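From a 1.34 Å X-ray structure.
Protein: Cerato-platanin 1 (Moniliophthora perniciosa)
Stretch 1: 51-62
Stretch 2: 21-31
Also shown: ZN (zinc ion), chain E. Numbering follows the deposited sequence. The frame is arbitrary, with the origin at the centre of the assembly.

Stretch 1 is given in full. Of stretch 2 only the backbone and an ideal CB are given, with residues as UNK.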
# COMPACT_ATOMS: atom_id res chain seq x y z
N ASP A 51 -3.10 -3.06 9.59
CA ASP A 51 -2.99 -2.01 10.61
C ASP A 51 -4.11 -1.03 10.49
O ASP A 51 -4.30 -0.22 11.37
CB ASP A 51 -1.66 -1.26 10.49
CG ASP A 51 -0.51 -2.01 11.08
OD1 ASP A 51 -0.67 -3.09 11.65
OD2 ASP A 51 0.60 -1.50 10.87
N ILE A 52 -4.87 -1.05 9.38
CA ILE A 52 -6.09 -0.22 9.26
C ILE A 52 -7.21 -1.06 9.84
O ILE A 52 -7.72 -1.96 9.16
CB ILE A 52 -6.36 0.15 7.84
CG1 ILE A 52 -5.15 0.81 7.18
CG2 ILE A 52 -7.67 1.00 7.68
CD1 ILE A 52 -4.90 2.01 7.82
N ALA A 53 -7.57 -0.83 11.09
CA ALA A 53 -8.52 -1.72 11.79
C ALA A 53 -9.94 -1.57 11.23
O ALA A 53 -10.71 -2.55 11.22
CB ALA A 53 -8.54 -1.41 13.30
N GLY A 54 -10.24 -0.40 10.67
CA GLY A 54 -11.59 -0.13 10.16
C GLY A 54 -11.65 1.34 9.94
O GLY A 54 -10.62 2.06 9.98
N TYR A 55 -12.86 1.84 9.71
CA TYR A 55 -13.08 3.25 9.47
C TYR A 55 -12.41 4.09 10.52
O TYR A 55 -12.41 3.83 11.72
CB TYR A 55 -14.61 3.50 9.47
CG TYR A 55 -15.00 4.97 9.14
CD1 TYR A 55 -14.94 5.48 7.86
CD2 TYR A 55 -15.38 5.76 10.14
CE1 TYR A 55 -15.33 6.82 7.65
CE2 TYR A 55 -15.70 7.10 10.01
CZ TYR A 55 -15.68 7.59 8.77
OH TYR A 55 -16.07 8.92 8.54
N ASN A 56 -11.80 5.18 10.04
CA ASN A 56 -11.17 6.23 10.86
C ASN A 56 -9.94 5.74 11.66
O ASN A 56 -9.54 6.37 12.60
CB ASN A 56 -12.24 6.87 11.81
CG ASN A 56 -12.24 8.39 11.77
OD1 ASN A 56 -11.32 9.02 11.22
ND2 ASN A 56 -13.29 8.99 12.40
N SER A 57 -9.30 4.67 11.21
CA SER A 57 -8.07 4.25 11.85
C SER A 57 -7.03 5.38 11.84
O SER A 57 -6.75 6.00 10.77
CB SER A 57 -7.46 3.14 11.02
OG SER A 57 -6.13 2.82 11.43
N PRO A 58 -6.27 5.55 12.93
CA PRO A 58 -5.17 6.52 12.92
C PRO A 58 -4.04 6.10 12.03
O PRO A 58 -3.17 6.93 11.76
CB PRO A 58 -4.73 6.60 14.42
CG PRO A 58 -5.90 6.02 15.13
CD PRO A 58 -6.56 5.00 14.28
N ASN A 59 -4.00 4.85 11.59
CA ASN A 59 -2.99 4.43 10.61
C ASN A 59 -3.35 4.82 9.19
O ASN A 59 -2.53 4.63 8.26
CB ASN A 59 -2.75 2.93 10.71
CG ASN A 59 -2.02 2.59 11.99
OD1 ASN A 59 -1.07 3.33 12.35
ND2 ASN A 59 -2.41 1.54 12.65
N CYS A 60 -4.56 5.32 8.93
CA CYS A 60 -4.89 5.74 7.55
C CYS A 60 -3.90 6.78 7.09
O CYS A 60 -3.59 7.76 7.81
CB CYS A 60 -6.27 6.35 7.57
SG CYS A 60 -7.62 5.15 7.65
N GLY A 61 -3.42 6.68 5.86
CA GLY A 61 -2.45 7.61 5.33
C GLY A 61 -1.04 7.40 5.82
O GLY A 61 -0.20 8.22 5.43
N SER A 62 -0.75 6.39 6.60
CA SER A 62 0.64 6.16 7.02
C SER A 62 1.44 5.56 5.88
O SER A 62 0.89 4.94 4.94
CB SER A 62 0.67 5.13 8.18
OG SER A 62 0.33 5.63 9.42
N UNK A 21 -12.58 3.11 -0.26
CA UNK A 21 -11.68 2.35 0.64
C UNK A 21 -12.01 2.71 2.07
O UNK A 21 -12.75 3.65 2.39
CB UNK A 21 -10.21 2.64 0.34
N UNK A 22 -11.37 2.00 2.97
CA UNK A 22 -11.70 2.15 4.40
C UNK A 22 -11.40 3.57 4.86
O UNK A 22 -12.15 4.18 5.66
CB UNK A 22 -10.92 1.15 5.25
N UNK A 23 -10.31 4.15 4.39
CA UNK A 23 -9.85 5.48 4.82
C UNK A 23 -10.48 6.59 4.03
O UNK A 23 -9.80 7.46 3.47
CB UNK A 23 -8.33 5.58 4.70
N UNK A 24 -11.80 6.56 4.04
CA UNK A 24 -12.61 7.51 3.23
C UNK A 24 -12.68 8.90 3.81
O UNK A 24 -11.95 9.79 3.44
CB UNK A 24 -14.04 6.98 3.07
N UNK A 25 -13.61 9.16 4.67
CA UNK A 25 -13.64 10.52 5.27
C UNK A 25 -13.50 10.34 6.79
O UNK A 25 -13.00 9.34 7.31
CB UNK A 25 -14.93 11.27 4.92
N UNK A 26 -13.96 11.34 7.55
CA UNK A 26 -13.65 11.39 8.97
C UNK A 26 -12.28 12.01 9.26
O UNK A 26 -11.48 12.31 8.39
CB UNK A 26 -13.71 9.98 9.56
N UNK A 27 -12.03 12.23 10.56
CA UNK A 27 -10.83 12.88 11.01
C UNK A 27 -9.59 12.29 10.38
O UNK A 27 -8.66 13.02 10.00
CB UNK A 27 -10.73 12.80 12.53
N UNK A 28 -9.53 10.95 10.33
CA UNK A 28 -8.32 10.29 9.81
C UNK A 28 -8.46 9.88 8.32
O UNK A 28 -7.53 9.29 7.72
CB UNK A 28 -8.01 9.05 10.66
N UNK A 29 -9.58 10.13 7.70
CA UNK A 29 -9.80 9.74 6.31
C UNK A 29 -9.08 10.63 5.34
O UNK A 29 -8.61 11.72 5.68
CB UNK A 29 -11.30 9.74 5.99
N UNK A 30 -9.02 10.21 4.12
CA UNK A 30 -8.17 10.84 3.11
C UNK A 30 -8.96 11.66 2.12
O UNK A 30 -8.35 12.45 1.38
CB UNK A 30 -7.36 9.78 2.36
N UNK A 31 -10.27 11.49 2.12
CA UNK A 31 -11.20 12.31 1.34
C UNK A 31 -11.77 13.41 2.27
O UNK A 31 -12.16 13.15 3.40
CB UNK A 31 -12.32 11.45 0.74
ZN ZN E . 2.04 -2.78 11.53

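Position 21 lies beyond reach: nothing of stretch 1 comes within 5.5 Å of its ideal CB. The residue is V21.

At 22 the CA-to-CB bond points toward stretch 1, with I52 CG2 4.1 Å from the ideal CB and the backbone of G54 and Y55 just beyond. A small or beta-branched side chain with a methyl to offer would suit. It is T22, whose CG2 lies 3.7 Å from I52 CG2 and 3.3 Å from G54 C; its OG1 is hydrogen-bonded elsewhere in the structure.

At 23 the bond runs sideways, yet the ideal CB sits 3.1 Å from C60 SG, tight for ordinary packing but natural across a disulfide, so cysteine is the strong choice. C23 SG bonds to C60 SG at 2.1 Å with chi3 of -79°, and also packs against I52 CG2 at 3.8 Å.

At 24 the CA-to-CB bond runs sideways, with the ideal CB 4.8 Å from Y55 CE1, where small or polar residues would fit. S24 places OG at the ring edge, 3.6 Å from Y55 CE1.

At 25 the ideal CB is 4.5 Å from Y55 OH, which invites an acceptor: aspartate, asparagine or perhaps glutamate. The residue is D25, and Y55 OH donates to its OD1 at 2.7 Å.

Position 26 has phi/psi of 83/172, which would jam a CB against the preceding carbonyl. That CB would also clash with Y55 OH at 2.8 Å, so backbone and partner both call for glycine, and G26 opens a type I turn.

At 27 the bond points sideways, the ideal CB 4.0 Å from N56 OD1; stretch 1 demands little more, so many side chains would serve. In E27 the backbone does the work: its N and N56 ND2 both donate to water 2, each at 2.9 Å.

At 28 the bond points toward stretch 1, the ideal CB 3.3 Å from S57 O, with the carbonyl of N56 available to a donor. Asparagine suits well; aspartate could not donate to N56 O. N28 ND2 donates to N56 O at 2.9 Å, while its backbone N donates to N56 OD1 at 2.8 Å, so one asparagine grips the other twice.

At 29 a CB would lie 2.2 Å from the carbonyl O of residue 25, which demands glycine. G29 closes the turn, its N donating to G26 O at 3.0 Å.

At 30 the bond points toward stretch 1 but starts far off, so a longer apolar chain suits. L30 brings CD2 to 4.0 Å from G61 CA.

Position 31 is out of reach; it is Y31.

Stretch 2 (21-31) VTCSDGENGLY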
# COMPACT_ATOMS: atom_id res chain seq x y z
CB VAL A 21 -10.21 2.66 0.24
CG1 VAL A 21 -9.89 2.15 -1.15
CG2 VAL A 21 -9.93 4.16 0.39
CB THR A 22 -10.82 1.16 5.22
OG1 THR A 22 -10.97 -0.14 4.72
CG2 THR A 22 -11.19 1.27 6.71
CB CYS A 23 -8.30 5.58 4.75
SG CYS A 23 -7.48 4.31 5.76
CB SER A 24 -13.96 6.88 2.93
OG SER A 24 -14.52 6.55 4.17
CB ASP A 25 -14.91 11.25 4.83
CG ASP A 25 -16.18 10.46 5.11
OD1 ASP A 25 -16.13 9.49 5.92
OD2 ASP A 25 -17.28 10.72 4.53
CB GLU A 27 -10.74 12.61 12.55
CG GLU A 27 -9.52 13.18 13.19
CD GLU A 27 -9.32 12.78 14.68
OE1 GLU A 27 -10.15 12.07 15.26
OE2 GLU A 27 -8.32 13.15 15.25
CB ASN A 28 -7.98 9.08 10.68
CG ASN A 28 -7.60 9.48 12.02
OD1 ASN A 28 -6.79 10.41 12.15
ND2 ASN A 28 -8.13 8.88 13.06
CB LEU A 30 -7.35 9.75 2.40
CG LEU A 30 -6.39 9.07 3.38
CD1 LEU A 30 -5.76 7.88 2.67
CD2 LEU A 30 -5.30 10.06 3.92
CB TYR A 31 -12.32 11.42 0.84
CG TYR A 31 -13.22 12.03 -0.16
CD1 TYR A 31 -13.06 11.83 -1.53
CD2 TYR A 31 -14.31 12.78 0.28
CE1 TYR A 31 -13.96 12.35 -2.45
CE2 TYR A 31 -15.17 13.35 -0.62
CZ TYR A 31 -15.00 13.10 -1.98
OH TYR A 31 -15.90 13.61 -2.88
O HOH W 1 -11.74 6.52 7.53
O HOH W 2 -14.20 11.72 12.43
O HOH W 3 -5.20 10.40 7.86
O HOH W 4 -4.84 9.24 9.82
O HOH W 5 1.57 -3.46 13.54
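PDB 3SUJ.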